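Local coordinates for Iron(III) ABC transporter, periplasmic iron-compound-binding protein (Vibrio cholerae, PDB 3TEF) that probably binds iron-loaded catecholate siderophores in the periplasm of Vibrio cholerae and hands them to an ABC transporter for iron uptake, at residues G167-F172 with I203-I208; M160-S165 with K214-V219; V4-R9 with G125-I130; Q120-G125 with P132-K137. All coordinates share one frame; numbering follows the deposited sequence.

Contact 2 is the buried one of the four: two parallel strands, 160-165 and 215-219, joined by backbone bonds with aliphatic side chains on both faces. Contact 1 touches it, about 8 Å away between centres; its strand 168-172 borders strand 158-165, and its two segments are held by one backbone hydrogen bond, two bridging waters and aliphatic-aromatic packing. Contacts 3 and 4 lie on the opposite side of the chain's centre, about 34 and 31 Å from contact 2, centre to centre. Both use helix 113-128 and share G125: contact 3 sets it against strand 3-8 mainly by carbon packing, while contact 4 pairs it with helix 131-154 through carbon contacts and a partly exposed salt bridge.

Contact 1. Residues G167-F172 with I203-I208; sequences GNLTTF and ISFEYI
I203 N donates to L169 O at 2.9 Å in an almost straight bond (175° at the hydrogen), approaching from 32° off the carbonyl plane. Next to it, a water accepts from L169 N and donates to I203 O, so the N-H and C=O of both residues are engaged, directly or through the water. The L169 side chain runs on to the start of helix 205-211. Its CG lies anti to the carbonyl carbon (chi1 -64°), and CD1 sits over the middle of the F205 ring, 3.6 Å from its centroid and close to the ring normal, a CH-pi contact. The same methyl reaches I208 CD1 at 4.0 Å.

The CG2 branch of I203 lies 3.6 Å from T171 CG2 and over the centre of one face of the Y207 ring. T171 OG1 bonds to L161 O on the adjacent strand and accepts from a second water, which is 2.7 Å from Y207 OH in the plane of the ring. S204 OG accepts from Y207 N as the N-cap. The helix start thus carries its own cap and meets the strand through one backbone hydrogen bond, two water bridges and methyl-on-ring packing.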
loop_
_atom_site.group_PDB
_atom_site.type_symbol
_atom_site.label_atom_id
_atom_site.label_comp_id
_atom_site.label_asym_id
_atom_site.label_seq_id
_atom_site.Cartn_x
_atom_site.Cartn_y
_atom_site.Cartn_z
ATOM N N GLY A 167 9.885 -14.294 -12.185
ATOM C CA GLY A 167 11.295 -14.409 -12.493
ATOM C C GLY A 167 12.004 -13.087 -12.726
ATOM O O GLY A 167 13.225 -13.063 -12.860
ATOM N N ASN A 168 11.246 -11.994 -12.801
ATOM C CA ASN A 168 11.826 -10.663 -12.984
ATOM C C ASN A 168 12.166 -10.039 -11.646
ATOM O O ASN A 168 11.315 -9.981 -10.766
ATOM C CB ASN A 168 10.839 -9.730 -13.681
ATOM C CG ASN A 168 10.458 -10.204 -15.056
ATOM O OD1 ASN A 168 9.272 -10.318 -15.374
ATOM N ND2 ASN A 168 11.455 -10.466 -15.892
ATOM N N LEU A 169 13.399 -9.568 -11.497
ATOM C CA LEU A 169 13.783 -8.798 -10.316
ATOM C C LEU A 169 13.796 -7.330 -10.716
ATOM O O LEU A 169 14.393 -6.972 -11.724
ATOM C CB LEU A 169 15.181 -9.194 -9.842
ATOM C CG LEU A 169 15.348 -10.634 -9.366
ATOM C CD1 LEU A 169 16.764 -10.848 -8.853
ATOM C CD2 LEU A 169 14.330 -10.938 -8.282
ATOM N N THR A 170 13.132 -6.489 -9.929
ATOM C CA THR A 170 13.136 -5.049 -10.168
ATOM C C THR A 170 13.480 -4.325 -8.877
ATOM O O THR A 170 13.319 -4.873 -7.782
ATOM C CB THR A 170 11.773 -4.551 -10.688
ATOM O OG1 THR A 170 10.736 -4.978 -9.801
ATOM C CG2 THR A 170 11.490 -5.107 -12.090
ATOM N N THR A 171 13.991 -3.105 -9.013
ATOM C CA THR A 171 14.337 -2.308 -7.846
ATOM C C THR A 171 13.612 -0.960 -7.874
ATOM O O THR A 171 13.261 -0.441 -8.938
ATOM C CB THR A 171 15.863 -2.132 -7.702
ATOM O OG1 THR A 171 16.164 -1.570 -6.413
ATOM C CG2 THR A 171 16.423 -1.230 -8.795
ATOM N N PHE A 172 13.370 -0.417 -6.685
ATOM C CA PHE A 172 12.612 0.810 -6.508
ATOM C C PHE A 172 13.364 1.653 -5.492
ATOM O O PHE A 172 13.958 1.104 -4.563
ATOM C CB PHE A 172 11.236 0.487 -5.924
ATOM C CG PHE A 172 10.334 -0.280 -6.851
ATOM C CD1 PHE A 172 9.316 0.369 -7.526
ATOM C CD2 PHE A 172 10.484 -1.651 -7.028
ATOM C CE1 PHE A 172 8.472 -0.323 -8.372
ATOM C CE2 PHE A 172 9.639 -2.351 -7.883
ATOM C CZ PHE A 172 8.633 -1.685 -8.551
ATOM N N ILE A 203 16.618 -5.416 -12.705
ATOM C CA ILE A 203 17.937 -5.786 -12.213
ATOM C C ILE A 203 18.158 -7.295 -12.345
ATOM O O ILE A 203 17.517 -7.952 -13.165
ATOM C CB ILE A 203 18.147 -5.315 -10.755
ATOM C CG1 ILE A 203 17.073 -5.889 -9.834
ATOM C CG2 ILE A 203 18.110 -3.788 -10.697
ATOM C CD1 ILE A 203 17.393 -5.715 -8.340
ATOM N N SER A 204 19.067 -7.834 -11.539
ATOM C CA SER A 204 19.440 -9.239 -11.620
ATOM C C SER A 204 20.104 -9.618 -10.312
ATOM O O SER A 204 20.361 -8.760 -9.473
ATOM C CB SER A 204 20.432 -9.442 -12.760
ATOM O OG SER A 204 21.598 -8.661 -12.538
ATOM N N PHE A 205 20.384 -10.902 -10.128
ATOM C CA PHE A 205 21.103 -11.315 -8.931
ATOM C C PHE A 205 22.535 -10.784 -8.949
ATOM O O PHE A 205 23.115 -10.485 -7.906
ATOM C CB PHE A 205 21.079 -12.833 -8.770
ATOM C CG PHE A 205 19.737 -13.374 -8.373
ATOM C CD1 PHE A 205 19.190 -13.071 -7.135
ATOM C CD2 PHE A 205 19.020 -14.193 -9.233
ATOM C CE1 PHE A 205 17.947 -13.575 -6.765
ATOM C CE2 PHE A 205 17.783 -14.693 -8.869
ATOM C CZ PHE A 205 17.246 -14.384 -7.634
ATOM N N GLU A 206 23.101 -10.656 -10.140
ATOM C CA GLU A 206 24.440 -10.112 -10.279
ATOM C C GLU A 206 24.485 -8.666 -9.770
ATOM O O GLU A 206 25.449 -8.256 -9.124
ATOM C CB GLU A 206 24.903 -10.196 -11.738
ATOM C CG GLU A 206 25.261 -11.621 -12.213
ATOM C CD GLU A 206 24.047 -12.508 -12.512
ATOM O OE1 GLU A 206 22.892 -12.082 -12.278
ATOM O OE2 GLU A 206 24.255 -13.646 -12.990
ATOM N N TYR A 207 23.433 -7.905 -10.062
ATOM C CA TYR A 207 23.310 -6.525 -9.601
ATOM C C TYR A 207 23.217 -6.457 -8.071
ATOM O O TYR A 207 23.829 -5.587 -7.444
ATOM C CB TYR A 207 22.083 -5.893 -10.260
ATOM C CG TYR A 207 21.636 -4.543 -9.745
ATOM C CD1 TYR A 207 21.846 -3.388 -10.498
ATOM C CD2 TYR A 207 20.962 -4.423 -8.533
ATOM C CE1 TYR A 207 21.416 -2.150 -10.051
ATOM C CE2 TYR A 207 20.529 -3.185 -8.073
ATOM C CZ TYR A 207 20.760 -2.055 -8.836
ATOM O OH TYR A 207 20.326 -0.825 -8.393
ATOM N N ILE A 208 22.457 -7.372 -7.474
ATOM C CA ILE A 208 22.324 -7.419 -6.016
ATOM C C ILE A 208 23.672 -7.730 -5.371
ATOM O O ILE A 208 24.095 -7.056 -4.427
ATOM C CB ILE A 208 21.269 -8.455 -5.563
ATOM C CG1 ILE A 208 19.871 -8.046 -6.040
ATOM C CG2 ILE A 208 21.276 -8.601 -4.042
ATOM C CD1 ILE A 208 18.814 -9.119 -5.847
HETATM O O HOH W 1 15.422 -9.799 -13.541
HETATM O O HOH W 2 18.863 -0.849 -6.163
#

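Contact 2. Residues M160-S165 with K214-V219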
loop_
_atom_site.group_PDB
_atom_site.type_symbol
_atom_site.label_atom_id
_atom_site.label_comp_id
_atom_site.label_asym_id
_atom_site.label_seq_id
_atom_site.Cartn_x
_atom_site.Cartn_y
_atom_site.Cartn_z
ATOM N N MET A 160 18.337 -1.917 -0.128
ATOM C CA MET A 160 17.924 -2.111 -1.500
ATOM C C MET A 160 16.565 -2.779 -1.443
ATOM O O MET A 160 16.381 -3.755 -0.710
ATOM C CB MET A 160 18.919 -3.009 -2.231
ATOM C CG MET A 160 18.563 -3.267 -3.682
ATOM S SD MET A 160 19.742 -4.352 -4.504
ATOM C CE MET A 160 21.189 -3.293 -4.553
ATOM N N LEU A 161 15.610 -2.233 -2.181
ATOM C CA LEU A 161 14.271 -2.802 -2.237
ATOM C C LEU A 161 14.175 -3.562 -3.549
ATOM O O LEU A 161 14.371 -2.983 -4.604
ATOM C CB LEU A 161 13.220 -1.687 -2.186
ATOM C CG LEU A 161 11.724 -2.013 -2.033
ATOM C CD1 LEU A 161 11.162 -2.788 -3.241
ATOM C CD2 LEU A 161 11.426 -2.751 -0.741
ATOM N N VAL A 162 13.901 -4.859 -3.466
ATOM C CA VAL A 162 13.816 -5.698 -4.657
ATOM C C VAL A 162 12.457 -6.357 -4.710
ATOM O O VAL A 162 12.010 -6.943 -3.729
ATOM C CB VAL A 162 14.903 -6.788 -4.669
ATOM C CG1 VAL A 162 14.772 -7.666 -5.919
ATOM C CG2 VAL A 162 16.282 -6.156 -4.621
ATOM N N MET A 163 11.804 -6.270 -5.864
ATOM C CA MET A 163 10.565 -7.004 -6.072
ATOM C C MET A 163 10.849 -8.159 -7.012
ATOM O O MET A 163 11.642 -8.023 -7.931
ATOM C CB MET A 163 9.492 -6.097 -6.672
ATOM C CG MET A 163 8.191 -6.830 -6.937
ATOM S SD MET A 163 6.866 -5.684 -7.293
ATOM C CE MET A 163 5.842 -5.939 -5.868
ATOM N N SER A 164 10.219 -9.300 -6.760
ATOM C CA SER A 164 10.349 -10.468 -7.628
ATOM C C SER A 164 8.981 -10.842 -8.178
ATOM O O SER A 164 8.011 -10.962 -7.431
ATOM C CB SER A 164 10.963 -11.643 -6.870
ATOM O OG SER A 164 10.947 -12.838 -7.642
ATOM N N SER A 165 8.906 -11.010 -9.492
ATOM C CA SER A 165 7.639 -11.307 -10.139
ATOM C C SER A 165 7.900 -12.073 -11.429
ATOM O O SER A 165 8.556 -11.567 -12.331
ATOM C CB SER A 165 6.894 -10.010 -10.459
ATOM O OG SER A 165 5.666 -10.275 -11.120
ATOM N N LYS A 214 23.537 -3.424 2.431
ATOM C CA LYS A 214 23.647 -3.804 3.836
ATOM C C LYS A 214 22.341 -4.416 4.326
ATOM O O LYS A 214 22.325 -5.306 5.184
ATOM C CB LYS A 214 24.006 -2.588 4.693
ATOM C CG LYS A 214 25.430 -2.593 5.240
ATOM C CD LYS A 214 26.416 -1.942 4.275
ATOM C CE LYS A 214 26.694 -2.814 3.056
ATOM N NZ LYS A 214 27.444 -2.064 1.998
ATOM N N THR A 215 21.239 -3.925 3.774
ATOM C CA THR A 215 19.918 -4.451 4.082
ATOM C C THR A 215 19.194 -4.712 2.775
ATOM O O THR A 215 19.238 -3.888 1.852
ATOM C CB THR A 215 19.097 -3.454 4.910
ATOM O OG1 THR A 215 19.705 -3.294 6.198
ATOM C CG2 THR A 215 17.667 -3.948 5.088
ATOM N N LEU A 216 18.523 -5.855 2.702
ATOM C CA LEU A 216 17.827 -6.242 1.483
ATOM C C LEU A 216 16.357 -6.511 1.806
ATOM O O LEU A 216 16.033 -7.418 2.576
ATOM C CB LEU A 216 18.503 -7.476 0.885
ATOM C CG LEU A 216 18.078 -8.029 -0.475
ATOM C CD1 LEU A 216 18.094 -6.953 -1.558
ATOM C CD2 LEU A 216 18.992 -9.183 -0.853
ATOM N N LEU A 217 15.472 -5.705 1.226
ATOM C CA LEU A 217 14.039 -5.839 1.463
ATOM C C LEU A 217 13.399 -6.433 0.214
ATOM O O LEU A 217 13.497 -5.867 -0.870
ATOM C CB LEU A 217 13.419 -4.479 1.752
ATOM C CG LEU A 217 14.158 -3.694 2.836
ATOM C CD1 LEU A 217 13.655 -2.264 2.960
ATOM C CD2 LEU A 217 14.033 -4.425 4.160
ATOM N N VAL A 218 12.744 -7.574 0.375
ATOM C CA VAL A 218 12.261 -8.323 -0.771
ATOM C C VAL A 218 10.744 -8.384 -0.769
ATOM O O VAL A 218 10.130 -8.717 0.245
ATOM C CB VAL A 218 12.818 -9.759 -0.741
ATOM C CG1 VAL A 218 12.265 -10.579 -1.903
ATOM C CG2 VAL A 218 14.343 -9.729 -0.756
ATOM N N VAL A 219 10.150 -8.074 -1.921
ATOM C CA VAL A 219 8.703 -8.153 -2.116
ATOM C C VAL A 219 8.387 -9.261 -3.123
ATOM O O VAL A 219 8.740 -9.165 -4.301
ATOM C CB VAL A 219 8.137 -6.794 -2.644
ATOM C CG1 VAL A 219 6.623 -6.880 -2.874
ATOM C CG2 VAL A 219 8.473 -5.643 -1.675
#
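M160 and V162 present both their N-H and C=O groups to the strand 215-219. M160 N donates to T215 O and M160 O accepts from L217 N, both at 2.9 Å; V162 N then donates to L217 O, and V162 O accepts from V219 N, both at 2.8 Å. S164 N finishes the series on V219 O. L217 and V219 therefore use both their backbone groups here, the pattern of a regular parallel pairing. Several acceptors take a further CA-H...O contact: V218 CA lies 3.3 Å from V162 O, and L161 CA comes 3.4 Å from L217 O.

The backbone groups of the intervening residues turn outward, to the neighbouring strands. L161 O takes the hydroxyl of T171, M163 bonds to T170 through its backbone, and L216 and V218 both bond to A253. Side chains pack on both faces. L161 CD2 reaches L217 CB at 3.6 Å, the two chains crossing at about a right angle, and on the other face V162 CG2 rests 3.6 Å from L216 CD1. The modelled closeness of M163 CE to V219 CG1 is doubtful.

The pair is central to the sheet of the second lobe, flanked beyond 158-165 by strands 168-172 and 188-189 and beyond 215-220 by strand 252-254, while helix 205-211 lies against the face that carries M160 and L216.

Contact 3. Residues V4-R9 with G125-I130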
loop_
_atom_site.group_PDB
_atom_site.type_symbol
_atom_site.label_atom_id
_atom_site.label_comp_id
_atom_site.label_asym_id
_atom_site.label_seq_id
_atom_site.Cartn_x
_atom_site.Cartn_y
_atom_site.Cartn_z
ATOM N N VAL A 4 -18.548 18.188 3.049
ATOM C CA VAL A 4 -17.115 18.347 3.186
ATOM C C VAL A 4 -16.537 18.315 1.787
ATOM O O VAL A 4 -17.106 17.685 0.901
ATOM C CB VAL A 4 -16.495 17.215 4.024
ATOM C CG1 VAL A 4 -16.842 17.392 5.491
ATOM C CG2 VAL A 4 -16.975 15.860 3.521
ATOM N N THR A 5 -15.431 19.019 1.581
ATOM C CA THR A 5 -14.720 18.956 0.310
ATOM C C THR A 5 -13.380 18.275 0.547
ATOM O O THR A 5 -12.533 18.769 1.298
ATOM C CB THR A 5 -14.534 20.352 -0.343
ATOM O OG1 THR A 5 -15.820 20.904 -0.662
ATOM C CG2 THR A 5 -13.717 20.246 -1.630
ATOM N N ILE A 6 -13.210 17.120 -0.085
ATOM C CA ILE A 6 -12.031 16.299 0.103
ATOM C C ILE A 6 -11.082 16.455 -1.068
ATOM O O ILE A 6 -11.477 16.262 -2.221
ATOM C CB ILE A 6 -12.419 14.809 0.178
ATOM C CG1 ILE A 6 -13.414 14.573 1.317
ATOM C CG2 ILE A 6 -11.175 13.946 0.322
ATOM C CD1 ILE A 6 -12.869 14.958 2.688
ATOM N N GLU A 7 -9.826 16.778 -0.764
ATOM C CA GLU A 7 -8.789 16.891 -1.781
ATOM C C GLU A 7 -7.990 15.595 -1.863
ATOM O O GLU A 7 -7.454 15.106 -0.861
ATOM C CB GLU A 7 -7.859 18.069 -1.469
ATOM C CG GLU A 7 -6.936 18.437 -2.624
ATOM C CD GLU A 7 -6.517 19.898 -2.593
ATOM O OE1 GLU A 7 -5.749 20.282 -1.686
ATOM O OE2 GLU A 7 -6.961 20.659 -3.481
ATOM N N HIS A 8 -7.917 15.024 -3.061
ATOM C CA HIS A 8 -7.208 13.770 -3.229
ATOM C C HIS A 8 -6.457 13.764 -4.552
ATOM O O HIS A 8 -6.401 14.792 -5.259
ATOM C CB HIS A 8 -8.196 12.598 -3.167
ATOM C CG HIS A 8 -9.252 12.667 -4.221
ATOM N ND1 HIS A 8 -10.481 13.252 -4.004
ATOM C CD2 HIS A 8 -9.238 12.269 -5.509
ATOM C CE1 HIS A 8 -11.187 13.201 -5.118
ATOM N NE2 HIS A 8 -10.462 12.610 -6.047
ATOM N N ARG A 9 -5.864 12.627 -4.894
ATOM C CA ARG A 9 -5.006 12.575 -6.077
ATOM C C ARG A 9 -5.726 13.001 -7.346
ATOM O O ARG A 9 -5.127 13.618 -8.233
ATOM C CB ARG A 9 -4.394 11.193 -6.280
ATOM C CG ARG A 9 -3.406 11.186 -7.429
ATOM C CD ARG A 9 -3.045 9.785 -7.844
ATOM N NE ARG A 9 -2.189 9.121 -6.867
ATOM C CZ ARG A 9 -1.634 7.936 -7.085
ATOM N NH1 ARG A 9 -1.854 7.319 -8.245
ATOM N NH2 ARG A 9 -0.856 7.379 -6.167
ATOM N N GLY A 125 -11.615 10.517 8.037
ATOM C CA GLY A 125 -12.117 11.118 9.263
ATOM C C GLY A 125 -13.131 12.218 8.995
ATOM O O GLY A 125 -14.162 12.307 9.676
ATOM N N LYS A 126 -12.843 13.053 7.997
ATOM C CA LYS A 126 -13.734 14.146 7.627
ATOM C C LYS A 126 -15.020 13.639 6.988
ATOM O O LYS A 126 -16.104 14.129 7.283
ATOM C CB LYS A 126 -13.024 15.141 6.698
ATOM C CG LYS A 126 -11.838 15.838 7.358
ATOM C CD LYS A 126 -11.198 16.897 6.468
ATOM C CE LYS A 126 -10.323 16.281 5.380
ATOM N NZ LYS A 126 -9.558 17.326 4.617
ATOM N N VAL A 127 -14.904 12.653 6.109
ATOM C CA VAL A 127 -16.084 12.122 5.455
ATOM C C VAL A 127 -17.062 11.504 6.454
ATOM O O VAL A 127 -18.276 11.678 6.329
ATOM C CB VAL A 127 -15.695 11.078 4.391
ATOM C CG1 VAL A 127 -16.915 10.272 3.951
ATOM C CG2 VAL A 127 -15.027 11.782 3.208
ATOM N N PHE A 128 -16.536 10.777 7.435
ATOM C CA PHE A 128 -17.399 10.047 8.363
ATOM C C PHE A 128 -17.533 10.683 9.740
ATOM O O PHE A 128 -18.122 10.092 10.646
ATOM C CB PHE A 128 -16.950 8.585 8.458
ATOM C CG PHE A 128 -17.046 7.867 7.144
ATOM C CD1 PHE A 128 -18.273 7.408 6.683
ATOM C CD2 PHE A 128 -15.926 7.695 6.348
ATOM C CE1 PHE A 128 -18.380 6.764 5.452
ATOM C CE2 PHE A 128 -16.022 7.046 5.116
ATOM C CZ PHE A 128 -17.254 6.590 4.670
ATOM N N ALA A 129 -17.005 11.894 9.884
ATOM C CA ALA A 129 -17.034 12.589 11.174
ATOM C C ALA A 129 -16.460 11.736 12.309
ATOM O O ALA A 129 -17.047 11.628 13.391
ATOM C CB ALA A 129 -18.459 13.032 11.505
ATOM N N ILE A 130 -15.307 11.127 12.059
ATOM C CA ILE A 130 -14.610 10.380 13.095
ATOM C C ILE A 130 -13.185 10.884 13.273
ATOM O O ILE A 130 -12.260 10.103 13.498
ATOM C CB ILE A 130 -14.595 8.868 12.811
ATOM C CG1 ILE A 130 -14.015 8.595 11.423
ATOM C CG2 ILE A 130 -15.995 8.299 12.916
ATOM C CD1 ILE A 130 -13.919 7.110 11.078
HETATM O O HOH W 3 -12.024 18.830 3.804
#
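K126 and I6 bury the most surface here, with V4 next. The aliphatic part of K126 runs past the I6 side chain in the opposite direction: I6 CD1 is 4.0 Å from K126 CB and 3.9 Å from K126 CE. A bend at chi3 (-77°) turns CE back toward the strand after an extended start. Beyond it, K126 NZ donates to a water at 3.0 Å, and that water donates to T5 O at 2.6 Å, giving the ammonium an indirect hold on the strand backbone.

I6 also leans on V127, whose CG2 meets I6 CG1 at 3.7 Å with the two side chains crossing at about a right angle. The strand belongs to the N-terminal beta hairpin, 3-8 paired antiparallel with 11-16, and the partner is the C-terminal part of helix 113-128; both I6 and V127 also touch I103 of strand 102-104, the edge of the parallel sheet of the first lobe.

V4 meets the helix backbone. Its CG1, anti to the carbonyl carbon (chi1 -73°), comes 3.8 Å from K126 O, and its CG2 lies 4.3 Å from V127 CA.

Contact 4. Residues Q120-G125 with P132-K137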
loop_
_atom_site.group_PDB
_atom_site.type_symbol
_atom_site.label_atom_id
_atom_site.label_comp_id
_atom_site.label_asym_id
_atom_site.label_seq_id
_atom_site.Cartn_x
_atom_site.Cartn_y
_atom_site.Cartn_z
ATOM N N GLN A 120 -4.759 10.650 3.849
ATOM C CA GLN A 120 -5.818 9.763 3.377
ATOM C C GLN A 120 -6.709 9.367 4.554
ATOM O O GLN A 120 -7.943 9.324 4.419
ATOM C CB GLN A 120 -5.273 8.491 2.691
ATOM C CG GLN A 120 -4.224 8.721 1.601
ATOM C CD GLN A 120 -4.632 9.807 0.600
ATOM O OE1 GLN A 120 -4.056 10.899 0.580
ATOM N NE2 GLN A 120 -5.609 9.504 -0.230
ATOM N N TRP A 121 -6.098 9.051 5.698
ATOM C CA TRP A 121 -6.904 8.712 6.869
ATOM C C TRP A 121 -7.684 9.937 7.353
ATOM O O TRP A 121 -8.855 9.832 7.711
ATOM C CB TRP A 121 -6.054 8.131 8.008
ATOM C CG TRP A 121 -5.275 6.882 7.668
ATOM C CD1 TRP A 121 -5.303 6.171 6.491
ATOM C CD2 TRP A 121 -4.344 6.212 8.521
ATOM N NE1 TRP A 121 -4.441 5.100 6.572
ATOM C CE2 TRP A 121 -3.833 5.107 7.809
ATOM C CE3 TRP A 121 -3.883 6.445 9.826
ATOM C CZ2 TRP A 121 -2.890 4.233 8.355
ATOM C CZ3 TRP A 121 -2.941 5.577 10.372
ATOM C CH2 TRP A 121 -2.453 4.491 9.638
ATOM N N ARG A 122 -7.047 11.104 7.340
ATOM C CA ARG A 122 -7.751 12.326 7.723
ATOM C C ARG A 122 -8.934 12.604 6.804
ATOM O O ARG A 122 -9.983 13.064 7.260
ATOM C CB ARG A 122 -6.798 13.524 7.819
ATOM C CG ARG A 122 -5.968 13.500 9.108
ATOM C CD ARG A 122 -5.019 14.698 9.253
ATOM N NE ARG A 122 -4.336 14.597 10.540
ATOM C CZ ARG A 122 -3.027 14.424 10.694
ATOM N NH1 ARG A 122 -2.235 14.354 9.635
ATOM N NH2 ARG A 122 -2.514 14.322 11.914
ATOM N N ASN A 123 -8.782 12.293 5.518
ATOM C CA ASN A 123 -9.894 12.420 4.579
ATOM C C ASN A 123 -11.085 11.551 4.979
ATOM O O ASN A 123 -12.230 12.010 4.963
ATOM C CB ASN A 123 -9.455 12.086 3.150
ATOM C CG ASN A 123 -8.661 13.205 2.507
ATOM O OD1 ASN A 123 -8.607 14.318 3.023
ATOM N ND2 ASN A 123 -8.043 12.914 1.367
ATOM N N LEU A 124 -10.816 10.292 5.319
ATOM C CA LEU A 124 -11.843 9.417 5.870
ATOM C C LEU A 124 -12.457 10.009 7.144
ATOM O O LEU A 124 -13.678 10.003 7.317
ATOM C CB LEU A 124 -11.276 8.021 6.166
ATOM C CG LEU A 124 -10.751 7.243 4.964
ATOM C CD1 LEU A 124 -10.417 5.812 5.402
ATOM C CD2 LEU A 124 -11.812 7.228 3.877
ATOM N N GLY A 125 -11.615 10.517 8.037
ATOM C CA GLY A 125 -12.117 11.118 9.263
ATOM C C GLY A 125 -13.131 12.218 8.995
ATOM O O GLY A 125 -14.162 12.307 9.676
ATOM N N PRO A 132 -11.567 12.316 15.724
ATOM C CA PRO A 132 -10.817 11.953 16.938
ATOM C C PRO A 132 -10.189 10.559 16.869
ATOM O O PRO A 132 -9.037 10.375 17.289
ATOM C CB PRO A 132 -11.884 12.007 18.042
ATOM C CG PRO A 132 -12.928 12.943 17.509
ATOM C CD PRO A 132 -12.972 12.646 16.032
ATOM N N ALA A 133 -10.936 9.591 16.347
ATOM C CA ALA A 133 -10.430 8.230 16.217
ATOM C C ALA A 133 -9.267 8.190 15.240
ATOM O O ALA A 133 -8.278 7.487 15.452
ATOM C CB ALA A 133 -11.534 7.299 15.755
ATOM N N VAL A 134 -9.394 8.944 14.155
ATOM C CA VAL A 134 -8.325 9.004 13.177
ATOM C C VAL A 134 -7.076 9.620 13.794
ATOM O O VAL A 134 -5.972 9.108 13.623
ATOM C CB VAL A 134 -8.769 9.788 11.912
ATOM C CG1 VAL A 134 -7.589 10.023 10.983
ATOM C CG2 VAL A 134 -9.875 9.030 11.210
ATOM N N GLU A 135 -7.246 10.715 14.531
ATOM C CA GLU A 135 -6.094 11.365 15.138
ATOM C C GLU A 135 -5.405 10.473 16.167
ATOM O O GLU A 135 -4.176 10.455 16.248
ATOM C CB GLU A 135 -6.478 12.711 15.757
ATOM C CG GLU A 135 -6.870 13.778 14.736
ATOM C CD GLU A 135 -5.767 14.091 13.728
ATOM O OE1 GLU A 135 -4.566 13.988 14.070
ATOM O OE2 GLU A 135 -6.107 14.460 12.589
ATOM N N ALA A 136 -6.189 9.735 16.951
ATOM C CA ALA A 136 -5.618 8.816 17.927
ATOM C C ALA A 136 -4.746 7.785 17.222
ATOM O O ALA A 136 -3.633 7.485 17.671
ATOM C CB ALA A 136 -6.721 8.120 18.752
ATOM N N LYS A 137 -5.257 7.252 16.111
ATOM C CA LYS A 137 -4.537 6.251 15.337
ATOM C C LYS A 137 -3.268 6.844 14.750
ATOM O O LYS A 137 -2.200 6.230 14.798
ATOM C CB LYS A 137 -5.409 5.711 14.204
ATOM C CG LYS A 137 -4.892 4.430 13.646
ATOM C CD LYS A 137 -5.097 3.358 14.697
ATOM C CE LYS A 137 -4.280 2.149 14.412
ATOM N NZ LYS A 137 -4.450 1.152 15.502
#
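R122 reaches across to E135 with a side chain that is extended from CG to NE. From CB, CG goes anti to the carbonyl carbon (chi1 -77°) and lies 3.6 Å from E135 OE2; the extended chain carries CD past the same oxygen at 3.5 Å. NE donates to E135 OE2 at 2.7 Å, nearly straight. Past CZ, NH2 donates to E135 OE1 at 3.0 Å, while NH1 turns back to Q118 OE1 on its own helix. The grip is side-on and bidentate: each carboxylate oxygen offers its syn lone pair, and the two flat groups are nearly coplanar, 17° apart, which should fix the rotation of both.

Alongside the bridge, V134 points into the other helix. Its CG1 is 3.8 Å from W121 CB, and its CG2 comes 3.6 Å from G125 CA, where the bare glycine backbone lets the helices draw close. W121 CZ3 meets K137 CG at 4.0 Å; farther out, W121 NE1 bonds to S265 O and K137 NZ pairs with E271. The two segments run antiparallel at 159°, an alpha-hairpin whose second arm, helix 131-154, is consistent with the long helix linking the lobes in this class of periplasmic binding proteins.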